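Local coordinates for protein succinate-semialdehyde dehydrogenase (NAD(P)(+)) (Marinobacter aquaeolei, PDB 3RH9) that probably oxidises succinate semialdehyde to succinate with NAD(P)+ as cofactor, as a member of the aldehyde dehydrogenase family, at residues P69-T72 with R73-W76; F117-C120 with A121-S125; G239-L242 with I243-A247; E404-D407 with A408-T412. All blocks are in the same frame, centred on the assembly; numbering follows the deposited sequence.

Interaction 1: residues P69-T72 with R73-W76; sequences PIET and RRKW
T72 meets W76 one helical turn further on. The methyl CG2 of T72 lies 3.5 Å from NE1 of the W76 indole and also touches CE2 and CZ2. CG2 reaches the indole because it stands anti to the backbone N (chi1 of T72 -70°, measured to OG1). The carbonyl O of T72 lies over one face of the same ring, offset toward its rim. That oxygen also accepts the backbone N-H of W76 at 3.2 Å. W76 is buried, and W68 packs against it edge to face.

Residues 70-76 form the first two turns of helix 70-86, with P69 as its N-cap residue. The main-chain bonds begin at once: R73 N donates to P69 O (3.2 Å), and R74 N to I70 O (3.0 Å).

R73 folds back toward the start of the helix. Its guanidinium group lies with one face over I70 CA, and NH2 comes 3.6 Å from that atom. The charged end is held from outside the turn: NH1 donates to A173 O and NE to W68 O.

R74 runs alongside E71, both pointing the same way. NH1 of R74 forms a salt bridge of 2.7 Å with OE2 of E71. The oxygen is met on its syn side, but somewhat out of the carboxylate plane (23°). It lies near the guanidinium plane, at the edge of that group. The two planar groups are only 20° apart. The side chain of R74 also touches I124, beyond helix 70-86.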
loop_
_atom_site.group_PDB
_atom_site.type_symbol
_atom_site.label_atom_id
_atom_site.label_comp_id
_atom_site.label_asym_id
_atom_site.label_seq_id
_atom_site.Cartn_x
_atom_site.Cartn_y
_atom_site.Cartn_z
ATOM N N PRO A 69 -22.812 3.368 13.435
ATOM C CA PRO A 69 -23.190 1.961 13.245
ATOM C C PRO A 69 -23.264 1.607 11.768
ATOM O O PRO A 69 -23.650 2.464 10.968
ATOM C CB PRO A 69 -24.588 1.878 13.879
ATOM C CG PRO A 69 -24.750 3.149 14.676
ATOM C CD PRO A 69 -23.924 4.173 13.965
ATOM N N ILE A 70 -22.922 0.366 11.418
ATOM C CA ILE A 70 -22.844 -0.055 10.017
ATOM C C ILE A 70 -24.114 0.212 9.201
ATOM O O ILE A 70 -24.030 0.446 7.999
ATOM C CB ILE A 70 -22.464 -1.532 9.885
ATOM C CG1 ILE A 70 -22.167 -1.877 8.426
ATOM C CG2 ILE A 70 -23.575 -2.412 10.389
ATOM C CD1 ILE A 70 -21.207 -3.036 8.258
ATOM N N GLU A 71 -25.281 0.190 9.848
ATOM C CA GLU A 71 -26.550 0.518 9.173
ATOM C C GLU A 71 -26.690 2.006 8.913
ATOM O O GLU A 71 -27.306 2.412 7.920
ATOM C CB GLU A 71 -27.761 0.027 9.970
ATOM C CG GLU A 71 -27.918 -1.479 9.941
ATOM C CD GLU A 71 -27.826 -2.047 8.529
ATOM O OE1 GLU A 71 -28.495 -1.498 7.620
ATOM O OE2 GLU A 71 -27.097 -3.045 8.334
ATOM N N THR A 72 -26.134 2.819 9.805
ATOM C CA THR A 72 -26.140 4.251 9.571
ATOM C C THR A 72 -25.329 4.562 8.319
ATOM O O THR A 72 -25.809 5.246 7.420
ATOM C CB THR A 72 -25.591 5.048 10.766
ATOM O OG1 THR A 72 -26.516 4.977 11.852
ATOM C CG2 THR A 72 -25.414 6.498 10.393
ATOM N N ARG A 73 -24.100 4.056 8.267
ATOM C CA ARG A 73 -23.223 4.274 7.120
ATOM C C ARG A 73 -23.859 3.745 5.839
ATOM O O ARG A 73 -23.777 4.363 4.780
ATOM C CB ARG A 73 -21.883 3.585 7.339
ATOM C CG ARG A 73 -20.933 4.309 8.270
ATOM C CD ARG A 73 -19.651 3.507 8.420
ATOM N NE ARG A 73 -19.777 2.621 9.569
ATOM C CZ ARG A 73 -19.170 1.447 9.715
ATOM N NH1 ARG A 73 -18.363 0.964 8.771
ATOM N NH2 ARG A 73 -19.381 0.750 10.828
ATOM N N ARG A 74 -24.507 2.591 5.950
ATOM C CA ARG A 74 -25.221 1.975 4.832
ATOM C C ARG A 74 -26.286 2.908 4.247
ATOM O O ARG A 74 -26.448 2.992 3.033
ATOM C CB ARG A 74 -25.827 0.657 5.309
ATOM C CG ARG A 74 -26.789 -0.023 4.384
ATOM C CD ARG A 74 -27.095 -1.393 4.957
ATOM N NE ARG A 74 -26.352 -2.397 4.226
ATOM C CZ ARG A 74 -25.781 -3.467 4.762
ATOM N NH1 ARG A 74 -25.847 -3.697 6.067
ATOM N NH2 ARG A 74 -25.119 -4.297 3.971
ATOM N N LYS A 75 -26.988 3.621 5.119
ATOM C CA LYS A 75 -28.027 4.555 4.707
ATOM C C LYS A 75 -27.452 5.764 3.956
ATOM O O LYS A 75 -28.049 6.222 2.972
ATOM C CB LYS A 75 -28.850 5.008 5.925
ATOM C CG LYS A 75 -30.110 5.793 5.589
ATOM C CD LYS A 75 -30.967 5.030 4.567
ATOM C CE LYS A 75 -32.464 5.369 4.671
ATOM N NZ LYS A 75 -32.730 6.833 4.531
ATOM N N TRP A 76 -26.309 6.277 4.420
ATOM C CA TRP A 76 -25.615 7.370 3.722
ATOM C C TRP A 76 -25.322 7.003 2.265
ATOM O O TRP A 76 -25.659 7.735 1.339
ATOM C CB TRP A 76 -24.266 7.665 4.364
ATOM C CG TRP A 76 -24.279 8.022 5.790
ATOM C CD1 TRP A 76 -25.324 8.492 6.500
ATOM C CD2 TRP A 76 -23.157 7.989 6.689
ATOM N NE1 TRP A 76 -24.946 8.732 7.794
ATOM C CE2 TRP A 76 -23.617 8.435 7.937
ATOM C CE3 TRP A 76 -21.810 7.620 6.556
ATOM C CZ2 TRP A 76 -22.778 8.521 9.060
ATOM C CZ3 TRP A 76 -20.976 7.708 7.669
ATOM C CH2 TRP A 76 -21.462 8.157 8.901
#

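Interaction 2: residues F117-C120 with A121-S125; sequences FDYC and AKHIS
Y119 and H123 form an offset stack, four residues apart on helix 103-123. Their ring centroids are 4.0 Å apart and the planes are 27° from parallel. H123 CD2 sits over one face of the tyrosine, toward the rim, and the CZ of Y119 lies over a face of the imidazole. Y119 reaches this place with CG anti to its backbone N (chi1 173°). The carbonyl O of Y119 lies at the imidazole edge, in its plane. An alanine at Y119 would be likely to strip the cover from that imidazole face and let the H123 ring turn.

The charged pair is D118 with K122. OD2 of D118 and NZ of K122 make a salt bridge of 3.0 Å, weak as a hydrogen bond. The lysine is extended beyond CG and crosses the carboxylate. The other oxygen, OD1, pairs with R81, the stronger partner of D118.

Main-chain bonds run beneath. K122 N donates to D118 O at 3.1 Å, in a nearly straight bond (169°). A121 N donates to F117 O at 3.0 Å, and H123 N to Y119 O at 3.0 Å.

F117 packs on helices 70-86 and 162-174. C120 touches helices 162-174 and 467-471. Y119 and H123 also pack on E134 of the second subunit, so this part of the chain lies at the contact with that subunit.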
loop_
_atom_site.group_PDB
_atom_site.type_symbol
_atom_site.label_atom_id
_atom_site.label_comp_id
_atom_site.label_asym_id
_atom_site.label_seq_id
_atom_site.Cartn_x
_atom_site.Cartn_y
_atom_site.Cartn_z
ATOM N N PHE A 117 -21.441 3.703 -5.039
ATOM C CA PHE A 117 -22.168 3.859 -3.801
ATOM C C PHE A 117 -23.110 2.689 -3.595
ATOM O O PHE A 117 -23.254 2.179 -2.487
ATOM C CB PHE A 117 -22.889 5.198 -3.799
ATOM C CG PHE A 117 -21.979 6.345 -3.508
ATOM C CD1 PHE A 117 -21.508 7.138 -4.522
ATOM C CD2 PHE A 117 -21.561 6.600 -2.213
ATOM C CE1 PHE A 117 -20.657 8.191 -4.244
ATOM C CE2 PHE A 117 -20.711 7.637 -1.933
ATOM C CZ PHE A 117 -20.261 8.437 -2.941
ATOM N N ASP A 118 -23.738 2.248 -4.671
ATOM C CA ASP A 118 -24.620 1.109 -4.573
ATOM C C ASP A 118 -23.808 -0.096 -4.156
ATOM O O ASP A 118 -24.199 -0.851 -3.275
ATOM C CB ASP A 118 -25.325 0.824 -5.902
ATOM C CG ASP A 118 -26.409 -0.236 -5.761
ATOM O OD1 ASP A 118 -27.264 -0.125 -4.846
ATOM O OD2 ASP A 118 -26.404 -1.194 -6.553
ATOM N N TYR A 119 -22.661 -0.273 -4.788
ATOM C CA TYR A 119 -21.916 -1.485 -4.571
ATOM C C TYR A 119 -21.377 -1.511 -3.148
ATOM O O TYR A 119 -21.334 -2.561 -2.508
ATOM C CB TYR A 119 -20.803 -1.637 -5.593
ATOM C CG TYR A 119 -19.934 -2.806 -5.264
ATOM C CD1 TYR A 119 -18.834 -2.654 -4.431
ATOM C CD2 TYR A 119 -20.231 -4.078 -5.752
ATOM C CE1 TYR A 119 -18.044 -3.732 -4.106
ATOM C CE2 TYR A 119 -19.435 -5.171 -5.430
ATOM C CZ TYR A 119 -18.349 -4.985 -4.604
ATOM O OH TYR A 119 -17.548 -6.046 -4.278
ATOM N N CYS A 120 -20.994 -0.348 -2.642
ATOM C CA CYS A 120 -20.488 -0.254 -1.277
ATOM C C CYS A 120 -21.559 -0.439 -0.215
ATOM O O CYS A 120 -21.280 -0.935 0.874
ATOM C CB CYS A 120 -19.762 1.068 -1.068
ATOM S SG CYS A 120 -18.075 0.993 -1.642
ATOM N N ALA A 121 -22.782 -0.036 -0.522
ATOM C CA ALA A 121 -23.888 -0.297 0.388
ATOM C C ALA A 121 -24.156 -1.808 0.464
ATOM O O ALA A 121 -24.293 -2.373 1.552
ATOM C CB ALA A 121 -25.128 0.462 -0.038
ATOM N N LYS A 122 -24.209 -2.466 -0.687
ATOM C CA LYS A 122 -24.441 -3.899 -0.680
ATOM C C LYS A 122 -23.334 -4.657 0.022
ATOM O O LYS A 122 -23.595 -5.649 0.682
ATOM C CB LYS A 122 -24.638 -4.443 -2.090
ATOM C CG LYS A 122 -25.941 -3.983 -2.718
ATOM C CD LYS A 122 -25.982 -4.257 -4.217
ATOM C CE LYS A 122 -27.235 -3.634 -4.835
ATOM N NZ LYS A 122 -27.367 -4.032 -6.264
ATOM N N HIS A 123 -22.101 -4.190 -0.080
ATOM C CA HIS A 123 -20.979 -4.982 0.441
ATOM C C HIS A 123 -20.282 -4.440 1.687
ATOM O O HIS A 123 -19.265 -4.975 2.110
ATOM C CB HIS A 123 -19.960 -5.227 -0.661
ATOM C CG HIS A 123 -20.527 -5.954 -1.836
ATOM N ND1 HIS A 123 -20.511 -7.326 -1.935
ATOM C CD2 HIS A 123 -21.159 -5.500 -2.943
ATOM C CE1 HIS A 123 -21.085 -7.688 -3.070
ATOM N NE2 HIS A 123 -21.486 -6.602 -3.700
ATOM N N ILE A 124 -20.838 -3.393 2.276
ATOM C CA ILE A 124 -20.264 -2.795 3.466
ATOM C C ILE A 124 -19.983 -3.843 4.565
ATOM O O ILE A 124 -19.094 -3.657 5.412
ATOM C CB ILE A 124 -21.180 -1.673 3.993
ATOM C CG1 ILE A 124 -20.494 -0.881 5.100
ATOM C CG2 ILE A 124 -22.516 -2.239 4.472
ATOM C CD1 ILE A 124 -21.242 0.392 5.479
ATOM N N SER A 125 -20.727 -4.947 4.549
ATOM C CA SER A 125 -20.587 -5.956 5.602
ATOM C C SER A 125 -19.230 -6.629 5.561
ATOM O O SER A 125 -18.809 -7.269 6.531
ATOM C CB SER A 125 -21.702 -7.000 5.535
ATOM O OG SER A 125 -22.783 -6.603 6.365
#

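Interaction 3: residues G239-L242 with I243-A247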
loop_
_atom_site.group_PDB
_atom_site.type_symbol
_atom_site.label_atom_id
_atom_site.label_comp_id
_atom_site.label_asym_id
_atom_site.label_seq_id
_atom_site.Cartn_x
_atom_site.Cartn_y
_atom_site.Cartn_z
ATOM N N GLY A 239 1.884 12.661 -8.278
ATOM C CA GLY A 239 1.889 11.434 -7.508
ATOM C C GLY A 239 3.240 11.115 -6.904
ATOM O O GLY A 239 3.325 10.734 -5.730
ATOM N N ARG A 240 4.305 11.277 -7.685
ATOM C CA ARG A 240 5.646 11.023 -7.177
ATOM C C ARG A 240 5.978 12.004 -6.069
ATOM O O ARG A 240 6.678 11.670 -5.107
ATOM C CB ARG A 240 6.680 11.138 -8.289
ATOM C CG ARG A 240 6.819 9.894 -9.164
ATOM C CD ARG A 240 7.293 10.249 -10.558
ATOM N NE ARG A 240 7.463 9.061 -11.376
ATOM C CZ ARG A 240 7.396 9.051 -12.700
ATOM N NH1 ARG A 240 7.143 10.175 -13.361
ATOM N NH2 ARG A 240 7.572 7.906 -13.356
ATOM N N LYS A 241 5.457 13.218 -6.207
ATOM C CA LYS A 241 5.782 14.277 -5.274
ATOM C C LYS A 241 5.063 14.018 -3.971
ATOM O O LYS A 241 5.602 14.274 -2.891
ATOM C CB LYS A 241 5.398 15.640 -5.837
ATOM C CG LYS A 241 6.170 16.790 -5.189
ATOM C CD LYS A 241 5.448 18.133 -5.365
ATOM C CE LYS A 241 6.335 19.300 -4.995
ATOM N NZ LYS A 241 6.916 19.123 -3.645
ATOM N N LEU A 242 3.848 13.491 -4.071
ATOM C CA LEU A 242 3.102 13.134 -2.877
ATOM C C LEU A 242 3.842 12.077 -2.089
ATOM O O LEU A 242 3.866 12.109 -0.854
ATOM C CB LEU A 242 1.733 12.586 -3.237
ATOM C CG LEU A 242 0.673 13.595 -3.635
ATOM C CD1 LEU A 242 -0.691 12.893 -3.613
ATOM C CD2 LEU A 242 0.726 14.782 -2.679
ATOM N N ILE A 243 4.421 11.120 -2.802
ATOM C CA ILE A 243 5.085 10.024 -2.133
ATOM C C ILE A 243 6.215 10.599 -1.309
ATOM O O ILE A 243 6.328 10.328 -0.125
ATOM C CB ILE A 243 5.610 8.964 -3.134
ATOM C CG1 ILE A 243 4.467 8.389 -3.970
ATOM C CG2 ILE A 243 6.344 7.841 -2.414
ATOM C CD1 ILE A 243 4.936 7.421 -4.990
ATOM N N VAL A 244 7.031 11.428 -1.943
ATOM C CA VAL A 244 8.149 12.069 -1.283
ATOM C C VAL A 244 7.690 12.946 -0.125
ATOM O O VAL A 244 8.251 12.898 0.964
ATOM C CB VAL A 244 8.943 12.931 -2.285
ATOM C CG1 VAL A 244 9.891 13.924 -1.550
ATOM C CG2 VAL A 244 9.698 12.048 -3.273
ATOM N N ASP A 245 6.669 13.755 -0.359
ATOM C CA ASP A 245 6.242 14.719 0.648
ATOM C C ASP A 245 5.511 14.086 1.818
ATOM O O ASP A 245 5.247 14.765 2.807
ATOM C CB ASP A 245 5.377 15.821 0.022
ATOM C CG ASP A 245 6.193 16.805 -0.802
ATOM O OD1 ASP A 245 7.407 16.978 -0.527
ATOM O OD2 ASP A 245 5.624 17.411 -1.733
ATOM N N THR A 246 5.158 12.806 1.723
ATOM C CA THR A 246 4.503 12.166 2.863
ATOM C C THR A 246 5.335 11.065 3.474
ATOM O O THR A 246 4.845 10.323 4.321
ATOM C CB THR A 246 3.141 11.557 2.513
ATOM O OG1 THR A 246 3.279 10.734 1.350
ATOM C CG2 THR A 246 2.092 12.646 2.261
ATOM N N ALA A 247 6.587 10.958 3.063
ATOM C CA ALA A 247 7.406 9.847 3.508
ATOM C C ALA A 247 7.736 9.906 4.993
ATOM O O ALA A 247 7.838 8.885 5.645
ATOM C CB ALA A 247 8.678 9.752 2.684
#
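Helix 236-245 is the crossover of a beta-alpha-beta unit, between strands 229-233 and 252-256, and these residues include its C-terminal end. On one flank K241 bonds D245 a turn later. NZ of K241 meets OD2 of D245 at 2.9 Å in a salt bridge that uses the syn lone pair of the oxygen. The lysine chain is extended until chi4 (-52°), where it bends to bring NZ to the carboxylate. A leucine in place of D245 would probably leave the ammonium group of K241 without its mate and free to swing.

At the helix end, L242 O receives two donors from T246. OG1 of T246 donates at 2.7 Å, and the backbone N gives a weaker bond at 3.0 Å. The hydroxyl stands between the backbone N and the carbonyl carbon (chi1 50°), which turns it back to L242 O.

Regular bonds precede this end. I243 N donates to G239 O at 3.2 Å, and D245 N to K241 O at 2.8 Å. CG1 of I243 lies next to G239 O.

I243 packs on L253 and L255 of strand 252-256, and on I243 of the second subunit. R240 donates to E248 O of that subunit. The helix thus packs on strand 252-256 and meets the other subunit, in the right-handed beta-alpha-beta crossover of a Rossmann-like domain.

Interaction 4: residues E404-D407 with A408-T412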
loop_
_atom_site.group_PDB
_atom_site.type_symbol
_atom_site.label_atom_id
_atom_site.label_comp_id
_atom_site.label_asym_id
_atom_site.label_seq_id
_atom_site.Cartn_x
_atom_site.Cartn_y
_atom_site.Cartn_z
ATOM N N GLU A 404 6.202 -11.321 -28.967
ATOM C CA GLU A 404 6.630 -9.987 -29.369
ATOM C C GLU A 404 5.674 -8.875 -28.905
ATOM O O GLU A 404 6.128 -7.830 -28.428
ATOM C CB GLU A 404 6.800 -9.923 -30.887
ATOM C CG GLU A 404 6.657 -8.523 -31.465
ATOM C CD GLU A 404 6.627 -8.511 -32.995
ATOM O OE1 GLU A 404 6.002 -9.422 -33.601
ATOM O OE2 GLU A 404 7.224 -7.581 -33.589
ATOM N N VAL A 405 4.365 -9.100 -29.051
ATOM C CA VAL A 405 3.372 -8.083 -28.726
ATOM C C VAL A 405 3.173 -7.932 -27.223
ATOM O O VAL A 405 2.767 -6.870 -26.751
ATOM C CB VAL A 405 2.006 -8.347 -29.412
ATOM C CG1 VAL A 405 1.228 -9.424 -28.679
ATOM C CG2 VAL A 405 1.186 -7.061 -29.492
ATOM N N ILE A 406 3.449 -8.994 -26.472
ATOM C CA ILE A 406 3.393 -8.915 -25.013
ATOM C C ILE A 406 4.575 -8.095 -24.484
ATOM O O ILE A 406 4.393 -7.226 -23.637
ATOM C CB ILE A 406 3.373 -10.292 -24.343
ATOM C CG1 ILE A 406 1.978 -10.912 -24.444
ATOM C CG2 ILE A 406 3.811 -10.177 -22.886
ATOM C CD1 ILE A 406 1.950 -12.386 -24.095
ATOM N N ASP A 407 5.780 -8.346 -24.989
ATOM C CA ASP A 407 6.904 -7.518 -24.584
ATOM C C ASP A 407 6.642 -6.077 -25.020
ATOM O O ASP A 407 6.987 -5.134 -24.316
ATOM C CB ASP A 407 8.228 -8.036 -25.147
ATOM C CG ASP A 407 8.692 -9.318 -24.463
ATOM O OD1 ASP A 407 8.148 -9.663 -23.389
ATOM O OD2 ASP A 407 9.597 -9.998 -24.996
ATOM N N ALA A 408 6.005 -5.915 -26.173
ATOM C CA ALA A 408 5.767 -4.596 -26.710
ATOM C C ALA A 408 4.801 -3.850 -25.803
ATOM O O ALA A 408 4.999 -2.674 -25.514
ATOM C CB ALA A 408 5.227 -4.694 -28.108
ATOM N N GLY A 409 3.765 -4.550 -25.341
ATOM C CA GLY A 409 2.776 -3.964 -24.456
ATOM C C GLY A 409 3.351 -3.558 -23.112
ATOM O O GLY A 409 2.898 -2.591 -22.492
ATOM N N ASN A 410 4.352 -4.300 -22.658
ATOM C CA ASN A 410 4.943 -4.044 -21.359
ATOM C C ASN A 410 6.048 -3.006 -21.451
ATOM O O ASN A 410 6.653 -2.636 -20.439
ATOM C CB ASN A 410 5.489 -5.332 -20.748
ATOM C CG ASN A 410 4.398 -6.268 -20.277
ATOM O OD1 ASN A 410 4.574 -7.486 -20.266
ATOM N ND2 ASN A 410 3.271 -5.708 -19.869
ATOM N N ASP A 411 6.306 -2.533 -22.664
ATOM C CA ASP A 411 7.436 -1.649 -22.915
ATOM C C ASP A 411 7.082 -0.208 -22.526
ATOM O O ASP A 411 6.943 0.678 -23.370
ATOM C CB ASP A 411 7.838 -1.763 -24.381
ATOM C CG ASP A 411 8.934 -0.800 -24.761
ATOM O OD1 ASP A 411 9.851 -0.583 -23.930
ATOM O OD2 ASP A 411 8.867 -0.259 -25.888
ATOM N N THR A 412 6.916 -0.001 -21.222
ATOM C CA THR A 412 6.385 1.242 -20.670
ATOM C C THR A 412 6.611 1.260 -19.166
ATOM O O THR A 412 6.758 0.216 -18.545
ATOM C CB THR A 412 4.855 1.420 -20.987
ATOM O OG1 THR A 412 4.271 2.393 -20.099
ATOM C CG2 THR A 412 4.101 0.081 -20.852
#
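I406 and N410 lie side by side, one turn apart, and point the same way. The backbone joins them as well, since N410 N donates to I406 O at 3.1 Å. A second, weak bond runs from N410 N to D407 O at 3.2 Å. This amide N-H is thus shared between two carbonyls where helix 402-409 runs out.

Just before it, A408 N donates to E404 O at 3.0 Å and G409 N to V405 O at 2.9 Å. The CB of A408 lies beside E404 O.

The chain then leaves the helix. D411 N bonds A408 O at 3.1 Å, and D411 is the centre of an inverse gamma turn, closed by T412 N to N410 O at 2.8 Å.

Outside, V405 and A408 pack on F297 of strand 295-299. N410 touches L435 and F437. R295 donates to G409 O and, weakly, to A408 O, two carbonyls of the last turn.

The chemistry is therefore mostly main-chain. Where the helix ends, its carbonyls are met by turn amides and an arginine, and the arginine's positive charge would probably suit the negative end of the helix dipole.

Interactions 1 and 2 lie on neighbouring helices and touch, with centres 10 Å apart. R74 NH2 is 3.2 Å from A121 O, a probable hydrogen bond. R73 CB packs on I124 CD1 at 3.8 Å. Interactions 3 and 4 stand apart from this pair. Interaction 3 is centred 31 Å from interaction 2, yet both reach the second subunit. Interactions 3 and 4 come within about 9 Å at their nearest atoms without touching. Interaction 4 lies on the opposite side of the chain's centre from interaction 1. In interaction 3 the position of G239 is about 10 Å from the side chain of E256, the predicted active-site residue; the others lie away from it.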